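Local structure of ribulose bisphosphate carboxylase (Pyrococcus horikoshii, 2D69) at the interface of chains A and B and the interface of chains A and C. The protein fixes carbon dioxide, adding it with water to ribulose 1,5-bisphosphate to give two molecules of 3-phosphoglycerate, with magnesium as cofactor. Coordinates in Å, arbitrary orientation; residue numbers count along the deposited sequence, not the author numbering. Chains: chain A/B/C, Ribulose bisphosphate carboxylase.

Contact 1: the interface of chains A and B. Residues chain A 90-91, 93, 95, 128, 132; chain B 95, 128, 131-132.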
ATOM      1  N   LEU A  90     -34.566 -17.589 -12.369  1.00 14.40           N
ATOM      2  CA  LEU A  90     -33.341 -16.886 -12.016  1.00 14.74           C
ATOM      3  C   LEU A  90     -32.494 -17.602 -10.974  1.00 13.54           C
ATOM      4  O   LEU A  90     -31.367 -17.229 -10.761  1.00 12.30           O
ATOM      5  CB  LEU A  90     -33.679 -15.499 -11.526  1.00 13.63           C
ATOM      6  CG  LEU A  90     -34.411 -14.668 -12.559  1.00 14.65           C
ATOM      7  CD1 LEU A  90     -34.438 -13.265 -12.055  1.00 17.05           C
ATOM      8  CD2 LEU A  90     -33.717 -14.676 -13.913  1.00 18.20           C
ATOM      9  N   THR A  91     -33.024 -18.657 -10.371  1.00 14.32           N
ATOM     10  CA  THR A  91     -32.241 -19.521  -9.522  1.00 13.84           C
ATOM     11  C   THR A  91     -31.095 -20.249 -10.259  1.00 14.62           C
ATOM     12  O   THR A  91     -30.236 -20.886  -9.619  1.00 14.70           O
ATOM     13  CB  THR A  91     -33.185 -20.570  -8.875  1.00 15.24           C
ATOM     14  OG1 THR A  91     -34.014 -21.120  -9.889  1.00 17.10           O
ATOM     15  CG2 THR A  91     -34.220 -19.899  -7.929  1.00 16.18           C
ATOM     16  N   PHE A  93     -29.064 -18.735 -12.278  1.00 11.98           N
ATOM     17  CA  PHE A  93     -28.085 -17.741 -12.699  1.00 11.94           C
ATOM     18  C   PHE A  93     -27.341 -17.021 -11.603  1.00 13.41           C
ATOM     19  O   PHE A  93     -27.908 -16.660 -10.513  1.00 12.36           O
ATOM     20  CB  PHE A  93     -28.765 -16.724 -13.614  1.00 12.69           C
ATOM     21  CG  PHE A  93     -29.363 -17.334 -14.838  1.00 14.61           C
ATOM     22  CD1 PHE A  93     -28.648 -18.246 -15.605  1.00 15.40           C
ATOM     23  CD2 PHE A  93     -30.709 -17.172 -15.119  1.00 15.89           C
ATOM     24  CE1 PHE A  93     -29.219 -18.818 -16.712  1.00 15.46           C
ATOM     25  CE2 PHE A  93     -31.298 -17.803 -16.211  1.00 12.48           C
ATOM     26  CZ  PHE A  93     -30.547 -18.627 -16.990  1.00 13.58           C
ATOM     27  N   GLU A  95     -26.199 -13.748 -10.735  1.00 15.15           N
ATOM     28  CA  GLU A  95     -26.644 -12.443 -11.223  1.00 15.24           C
ATOM     29  C   GLU A  95     -25.475 -11.495 -11.380  1.00 15.43           C
ATOM     30  O   GLU A  95     -24.541 -11.482 -10.565  1.00 15.10           O
ATOM     31  CB  GLU A  95     -27.771 -11.894 -10.321  1.00 14.70           C
ATOM     32  CG  GLU A  95     -29.079 -12.656 -10.572  1.00 17.86           C
ATOM     33  CD  GLU A  95     -30.304 -12.160  -9.829  1.00 20.35           C
ATOM     34  OE1 GLU A  95     -30.208 -11.223  -8.934  1.00 17.32           O
ATOM     35  OE2 GLU A  95     -31.385 -12.698 -10.195  1.00 15.60           O
ATOM     36  N   GLU A 128     -35.287  -8.251 -12.912  1.00 13.11           N
ATOM     37  CA  GLU A 128     -34.468  -8.581 -11.783  1.00 14.59           C
ATOM     38  C   GLU A 128     -33.138  -9.185 -12.223  1.00 14.51           C
ATOM     39  O   GLU A 128     -32.226  -9.233 -11.420  1.00 13.83           O
ATOM     40  CB  GLU A 128     -35.195  -9.502 -10.772  1.00 14.76           C
ATOM     41  CG  GLU A 128     -36.252  -8.789  -9.909  1.00 16.55           C
ATOM     42  CD  GLU A 128     -35.693  -7.665  -9.028  1.00 16.92           C
ATOM     43  OE1 GLU A 128     -36.266  -6.545  -9.102  1.00 14.77           O
ATOM     44  OE2 GLU A 128     -34.727  -7.902  -8.248  1.00 15.05           O
ATOM     45  N   HIS A 132     -29.010  -5.772 -12.623  1.00 14.03           N
ATOM     46  CA  HIS A 132     -27.621  -5.961 -12.202  1.00 15.12           C
ATOM     47  C   HIS A 132     -26.603  -5.716 -13.329  1.00 15.30           C
ATOM     48  O   HIS A 132     -25.447  -6.157 -13.217  1.00 15.84           O
ATOM     49  CB  HIS A 132     -27.472  -7.363 -11.599  1.00 14.89           C
ATOM     50  CG  HIS A 132     -28.489  -7.622 -10.532  1.00 14.33           C
ATOM     51  ND1 HIS A 132     -28.655  -6.781  -9.445  1.00 15.43           N
ATOM     52  CD2 HIS A 132     -29.418  -8.594 -10.402  1.00 14.66           C
ATOM     53  CE1 HIS A 132     -29.630  -7.244  -8.686  1.00 14.48           C
ATOM     54  NE2 HIS A 132     -30.115  -8.338  -9.243  1.00 11.18           N
TER
ATOM     55  N   GLU B  95     -31.146  -2.951  -3.573  1.00 12.62           N
ATOM     56  CA  GLU B  95     -31.003  -4.344  -3.187  1.00 13.14           C
ATOM     57  C   GLU B  95     -29.690  -4.546  -2.415  1.00 13.34           C
ATOM     58  O   GLU B  95     -28.692  -3.930  -2.734  1.00 12.62           O
ATOM     59  CB  GLU B  95     -31.170  -5.236  -4.439  1.00 13.38           C
ATOM     60  CG  GLU B  95     -32.691  -5.438  -4.771  1.00 14.43           C
ATOM     61  CD  GLU B  95     -33.009  -6.330  -5.977  1.00 16.57           C
ATOM     62  OE1 GLU B  95     -32.080  -6.810  -6.681  1.00 17.90           O
ATOM     63  OE2 GLU B  95     -34.230  -6.556  -6.227  1.00 16.65           O
ATOM     64  N   GLU B 128     -35.994 -12.707  -5.031  1.00 10.79           N
ATOM     65  CA  GLU B 128     -35.076 -11.783  -5.681  1.00 11.35           C
ATOM     66  C   GLU B 128     -34.602 -10.680  -4.784  1.00 12.32           C
ATOM     67  O   GLU B 128     -33.619 -10.039  -5.117  1.00 12.47           O
ATOM     68  CB  GLU B 128     -35.674 -11.195  -6.942  1.00 11.66           C
ATOM     69  CG  GLU B 128     -35.720 -12.181  -8.083  1.00 10.55           C
ATOM     70  CD  GLU B 128     -34.341 -12.781  -8.432  1.00 13.32           C
ATOM     71  OE1 GLU B 128     -34.182 -14.056  -8.442  1.00 10.01           O
ATOM     72  OE2 GLU B 128     -33.448 -11.982  -8.736  1.00 11.74           O
ATOM     73  N   ARG B 131     -32.140 -13.003  -1.898  1.00  8.69           N
ATOM     74  CA  ARG B 131     -30.980 -13.655  -2.462  1.00  9.31           C
ATOM     75  C   ARG B 131     -29.746 -12.768  -2.381  1.00 10.36           C
ATOM     76  O   ARG B 131     -28.646 -13.271  -2.504  1.00  9.31           O
ATOM     77  CB  ARG B 131     -31.222 -14.112  -3.915  1.00  8.42           C
ATOM     78  CG  ARG B 131     -31.361 -12.985  -4.953  1.00  9.47           C
ATOM     79  CD  ARG B 131     -31.597 -13.454  -6.358  1.00 10.79           C
ATOM     80  NE  ARG B 131     -30.460 -14.193  -6.902  1.00  9.61           N
ATOM     81  CZ  ARG B 131     -30.511 -15.054  -7.901  1.00 12.91           C
ATOM     82  NH1 ARG B 131     -31.634 -15.349  -8.496  1.00 13.20           N
ATOM     83  NH2 ARG B 131     -29.417 -15.675  -8.272  1.00 10.34           N
ATOM     84  N   HIS B 132     -29.923 -11.462  -2.123  1.00 11.56           N
ATOM     85  CA  HIS B 132     -28.789 -10.548  -1.985  1.00 12.45           C
ATOM     86  C   HIS B 132     -28.393 -10.427  -0.504  1.00 13.37           C
ATOM     87  O   HIS B 132     -27.646  -9.532  -0.140  1.00 13.06           O
ATOM     88  CB  HIS B 132     -29.092  -9.179  -2.640  1.00 12.76           C
ATOM     89  CG  HIS B 132     -29.596  -9.303  -4.039  1.00 13.82           C
ATOM     90  ND1 HIS B 132     -28.907  -9.997  -5.006  1.00 14.86           N
ATOM     91  CD2 HIS B 132     -30.716  -8.828  -4.641  1.00 17.14           C
ATOM     92  CE1 HIS B 132     -29.606 -10.001  -6.128  1.00 14.27           C
ATOM     93  NE2 HIS B 132     -30.705  -9.293  -5.945  1.00 16.04           N
TER
HETATM   94  O   HOH W   1     -26.407 -14.616  -7.612  1.00 19.40           O
HETATM   95  O   HOH W   2     -32.419  -9.586  -8.118  1.00 24.04           O
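B:Arg131 reaches across to A:Leu90, A:Phe93 and A:Glu95 in the N-terminal domain of chain A, at a two-fold contact between large chains of a form III Rubisco. Hydrogen bonds spread from its guanidinium. B:Arg131 NH1 gives a nearly straight bond to the carbonyl O of A:Leu90 (3.0 Å), at the start of the 3-10 helix 90-92; this oxygen lies in the guanidinium plane, whereas the donor stands above the carbonyl plane and misses the lone pairs. B:Arg131 NH1 also bonds the syn lone pair of B:Glu128 OE1 at 2.9 Å, a tie within chain B that helps fix the guanidinium. NH2 turns to the carbonyl O of A:Phe93 in a weak bond. A bend at chi3 (-65°) swings the guanidinium off the line of its aliphatic stem.

Charge and stacking come from A:Glu95. Its carboxylate lies over one face of the guanidinium, the planes 18° apart, with OE2 3.2 Å from B:Arg131 NH1; this is a salt bridge without a hydrogen bond, because the N-H points away.

Carboxylates also meet in pairs. A:Glu95 OE2 is 2.6 Å from B:Glu128 OE2, and in the twin pair B:Glu95 OE2 is 2.5 Å from A:Glu128 OE2. Two ionised groups would repel so closely; each pair probably shares a proton.

Water 2 sits among the acids and both histidines. Within hydrogen-bonding distance lie OE1 of A:Glu95 and B:Glu95, OE2 of A:Glu128 and B:Glu128, and NE2 of A:His132 and B:His132, the last at 2.8 Å. These exceed what one water can bond at a time, so the bonds probably alternate. Water 1 links the backbone N of A:Glu95 to B:Arg131 NH2.

Packing completes the patch. The A:His132 and B:His132 rings come tip to tip and edge-to-face, their planes 73° apart. A:Leu90 meets B:Glu128 at about a right angle, its CD1 methyl 3.7 Å from the carboxylate carbon CD.

Contact 2: the interface of chains A and C. Residues chain A 51, 91-94, 100; chain C 163, 190, 192, 194, 196.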
ATOM      1  N   SER A  51     -30.039 -26.181 -18.223  1.00 14.77           N
ATOM      2  CA  SER A  51     -30.558 -26.027 -16.867  1.00 16.36           C
ATOM      3  C   SER A  51     -29.979 -27.113 -15.973  1.00 16.84           C
ATOM      4  O   SER A  51     -28.803 -27.058 -15.727  1.00 18.09           O
ATOM      5  CB  SER A  51     -32.109 -25.970 -16.847  1.00 15.85           C
ATOM      6  OG  SER A  51     -32.727 -27.213 -17.156  1.00 18.25           O
ATOM      7  N   THR A  91     -33.024 -18.657 -10.371  1.00 14.32           N
ATOM      8  CA  THR A  91     -32.241 -19.521  -9.522  1.00 13.84           C
ATOM      9  C   THR A  91     -31.095 -20.249 -10.259  1.00 14.62           C
ATOM     10  O   THR A  91     -30.236 -20.886  -9.619  1.00 14.70           O
ATOM     11  CB  THR A  91     -33.185 -20.570  -8.875  1.00 15.24           C
ATOM     12  OG1 THR A  91     -34.014 -21.120  -9.889  1.00 17.10           O
ATOM     13  CG2 THR A  91     -34.220 -19.899  -7.929  1.00 16.18           C
ATOM     14  N   LEU A  92     -31.126 -20.270 -11.593  1.00 14.33           N
ATOM     15  CA  LEU A  92     -30.118 -20.954 -12.370  1.00 13.77           C
ATOM     16  C   LEU A  92     -28.943 -20.026 -12.641  1.00 13.23           C
ATOM     17  O   LEU A  92     -27.922 -20.478 -13.156  1.00 11.86           O
ATOM     18  CB  LEU A  92     -30.668 -21.387 -13.730  1.00 15.20           C
ATOM     19  CG  LEU A  92     -31.453 -22.653 -13.848  1.00 15.87           C
ATOM     20  CD1 LEU A  92     -32.276 -22.530 -15.143  1.00 18.02           C
ATOM     21  CD2 LEU A  92     -30.525 -23.904 -13.838  1.00 17.06           C
ATOM     22  N   PHE A  93     -29.064 -18.735 -12.278  1.00 11.98           N
ATOM     23  CA  PHE A  93     -28.085 -17.741 -12.699  1.00 11.94           C
ATOM     24  C   PHE A  93     -27.341 -17.021 -11.603  1.00 13.41           C
ATOM     25  O   PHE A  93     -27.908 -16.660 -10.513  1.00 12.36           O
ATOM     26  CB  PHE A  93     -28.765 -16.724 -13.614  1.00 12.69           C
ATOM     27  CG  PHE A  93     -29.363 -17.334 -14.838  1.00 14.61           C
ATOM     28  CD1 PHE A  93     -28.648 -18.246 -15.605  1.00 15.40           C
ATOM     29  CD2 PHE A  93     -30.709 -17.172 -15.119  1.00 15.89           C
ATOM     30  CE1 PHE A  93     -29.219 -18.818 -16.712  1.00 15.46           C
ATOM     31  CE2 PHE A  93     -31.298 -17.803 -16.211  1.00 12.48           C
ATOM     32  CZ  PHE A  93     -30.547 -18.627 -16.990  1.00 13.58           C
ATOM     33  N   GLU A  94     -26.058 -16.800 -11.859  1.00 13.53           N
ATOM     34  CA  GLU A  94     -25.291 -15.925 -11.000  1.00 13.25           C
ATOM     35  C   GLU A  94     -25.489 -14.553 -11.522  1.00 14.06           C
ATOM     36  O   GLU A  94     -24.999 -14.201 -12.613  1.00 13.56           O
ATOM     37  CB  GLU A  94     -23.807 -16.299 -10.971  1.00 12.33           C
ATOM     38  CG  GLU A  94     -22.973 -15.414 -10.077  1.00 13.66           C
ATOM     39  CD  GLU A  94     -21.467 -15.751 -10.122  1.00 16.76           C
ATOM     40  OE1 GLU A  94     -21.021 -16.802 -10.725  1.00 16.24           O
ATOM     41  OE2 GLU A  94     -20.769 -14.954  -9.486  1.00 17.02           O
ATOM     42  N   GLN A 100     -21.596 -16.292 -16.963  1.00 13.00           N
ATOM     43  CA  GLN A 100     -22.307 -17.509 -16.493  1.00 12.01           C
ATOM     44  C   GLN A 100     -23.613 -17.789 -17.242  1.00 11.34           C
ATOM     45  O   GLN A 100     -23.967 -18.975 -17.502  1.00 12.02           O
ATOM     46  CB  GLN A 100     -22.542 -17.482 -14.951  1.00 12.09           C
ATOM     47  CG  GLN A 100     -23.097 -18.897 -14.424  1.00 11.26           C
ATOM     48  CD  GLN A 100     -24.623 -18.983 -14.354  1.00 11.36           C
ATOM     49  OE1 GLN A 100     -25.201 -20.083 -14.181  1.00 13.18           O
ATOM     50  NE2 GLN A 100     -25.279 -17.848 -14.466  1.00  5.66           N
TER
ATOM     51  N   MET C 163     -27.122 -28.838 -11.405  1.00 19.45           N
ATOM     52  CA  MET C 163     -27.379 -27.586 -10.691  1.00 18.50           C
ATOM     53  C   MET C 163     -28.276 -27.789  -9.464  1.00 18.10           C
ATOM     54  O   MET C 163     -29.033 -28.738  -9.384  1.00 17.41           O
ATOM     55  CB  MET C 163     -27.987 -26.546 -11.628  1.00 18.80           C
ATOM     56  CG  MET C 163     -27.116 -26.187 -12.896  1.00 19.85           C
ATOM     57  SD  MET C 163     -25.924 -24.922 -12.574  1.00 25.29           S
ATOM     58  CE  MET C 163     -26.974 -23.476 -12.924  1.00 22.26           C
ATOM     59  N   ASN C 190     -21.949 -24.664 -15.727  1.00 17.81           N
ATOM     60  CA  ASN C 190     -22.927 -23.642 -15.368  1.00 18.68           C
ATOM     61  C   ASN C 190     -22.952 -23.345 -13.891  1.00 16.48           C
ATOM     62  O   ASN C 190     -23.585 -22.369 -13.482  1.00 17.10           O
ATOM     63  CB  ASN C 190     -24.319 -24.055 -15.827  1.00 18.88           C
ATOM     64  CG  ASN C 190     -24.358 -24.308 -17.325  1.00 23.66           C
ATOM     65  OD1 ASN C 190     -23.597 -23.688 -18.089  1.00 29.54           O
ATOM     66  ND2 ASN C 190     -25.170 -25.236 -17.740  1.00 19.37           N
ATOM     67  N   THR C 192     -21.514 -21.949 -10.891  1.00 12.38           N
ATOM     68  CA  THR C 192     -20.490 -21.065 -10.398  1.00 12.80           C
ATOM     69  C   THR C 192     -20.656 -20.694  -8.932  1.00 13.72           C
ATOM     70  O   THR C 192     -19.926 -21.155  -8.060  1.00 14.16           O
ATOM     71  CB  THR C 192     -20.420 -19.813 -11.261  1.00 13.29           C
ATOM     72  OG1 THR C 192     -21.725 -19.209 -11.417  1.00 13.90           O
ATOM     73  CG2 THR C 192     -19.956 -20.140 -12.634  1.00 13.16           C
ATOM     74  N   PHE C 194     -24.030 -19.144  -6.353  1.00 15.10           N
ATOM     75  CA  PHE C 194     -25.461 -18.891  -6.179  1.00 15.22           C
ATOM     76  C   PHE C 194     -25.748 -18.511  -4.716  1.00 15.25           C
ATOM     77  O   PHE C 194     -24.957 -18.788  -3.812  1.00 14.71           O
ATOM     78  CB  PHE C 194     -26.242 -20.150  -6.566  1.00 15.51           C
ATOM     79  CG  PHE C 194     -25.871 -20.678  -7.940  1.00 14.68           C
ATOM     80  CD1 PHE C 194     -24.939 -21.678  -8.080  1.00 16.12           C
ATOM     81  CD2 PHE C 194     -26.392 -20.097  -9.075  1.00 16.21           C
ATOM     82  CE1 PHE C 194     -24.523 -22.082  -9.327  1.00 19.08           C
ATOM     83  CE2 PHE C 194     -25.994 -20.501 -10.338  1.00 17.44           C
ATOM     84  CZ  PHE C 194     -25.069 -21.523 -10.466  1.00 17.80           C
ATOM     85  N   PHE C 196     -27.622 -19.954  -2.641  1.00 12.79           N
ATOM     86  CA  PHE C 196     -27.602 -21.183  -1.874  1.00 12.92           C
ATOM     87  C   PHE C 196     -26.298 -21.991  -2.008  1.00 13.79           C
ATOM     88  O   PHE C 196     -26.179 -23.090  -1.413  1.00 14.14           O
ATOM     89  CB  PHE C 196     -28.778 -22.078  -2.323  1.00 13.05           C
ATOM     90  CG  PHE C 196     -28.835 -22.280  -3.814  1.00 11.28           C
ATOM     91  CD1 PHE C 196     -28.051 -23.254  -4.428  1.00 13.96           C
ATOM     92  CD2 PHE C 196     -29.661 -21.491  -4.602  1.00 10.16           C
ATOM     93  CE1 PHE C 196     -28.079 -23.436  -5.821  1.00 16.22           C
ATOM     94  CE2 PHE C 196     -29.701 -21.649  -6.001  1.00 10.53           C
ATOM     95  CZ  PHE C 196     -28.909 -22.621  -6.622  1.00 14.50           C
TER
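CG of A:Glu94 lies anti to the backbone N (chi1 -180°) and the chain runs on extended, carrying its carboxylate to C:Thr192, whose OG1 sits between its own backbone N and carbonyl carbon (chi1 51°), a position that points the hydroxyl at the A:Glu94 carboxylate. Here the N-terminal domain of one Rubisco large chain meets the catalytic domain of another, the pairing typical of the Rubisco dimer. The hydroxyl OG1 of C:Thr192 donates a short hydrogen bond of 2.6 Å to A:Glu94 OE1. It meets this oxygen on its anti side, somewhat out of the carboxylate plane, and the two side chains cross at about a right angle. A valine in place of C:Thr192 would probably leave the A:Glu94 carboxylate without its hydroxyl donor and freer to turn.

A:Gln100, from helix 98-105, lies beside the same threonine. The A:Gln100 CG methylene is 3.3 Å from C:Thr192 OG1, and the CG2 methyl also packs against that methylene. Beyond the bend of the glutamine, A:Gln100 OE1 stands 2.9 Å from the backbone O of C:Asn190. Two acceptors clash there, and the amide is doubtful as built; turned over, it could donate through NE2. C:Asn190 directly follows the magnesium ligand C:Glu189.

C:Phe194 brings CE2 to 3.4 Å from the carbonyl O of A:Leu92, which lies tilted out of the ring plane. The A:Gln100 amide stands nearly upright to this ring, at 83°. C:Phe196 meets the preceding carbonyl: the O of A:Thr91 lies in the ring plane at its edge, 3.7 Å from C:Phe196 CZ, while C:Phe194 CB lies over one face, toward the rim.

C:Met163, next to substrate-binding C:Lys162, is bent at chi2 and chi3. The C:Met163 CE methyl rests 3.2 Å from A:Leu92 O and 3.7 Å from the A:Leu92 CD2 methyl. Its CG methylene borders the carbonyl O of A:Ser51.

The centres of contact 1 and contact 2 lie about 10 Å apart, and A:Thr91 and A:Phe93 belong to both. The 3-10 helix 90-92 and the chain just after it are thus held by two partners at once: chain B in contact 1, chain C in contact 2. Contact 2 joins an N-terminal domain to a catalytic domain, as in the Rubisco dimer, whereas contact 1 probably ties such dimers together in the octamer. Both centres are some 28 to 29 Å from A:His278, but contact 2 involves residues of chain C next in sequence to its substrate- and magnesium-binding residues, so it may help hold that chain's active site in shape.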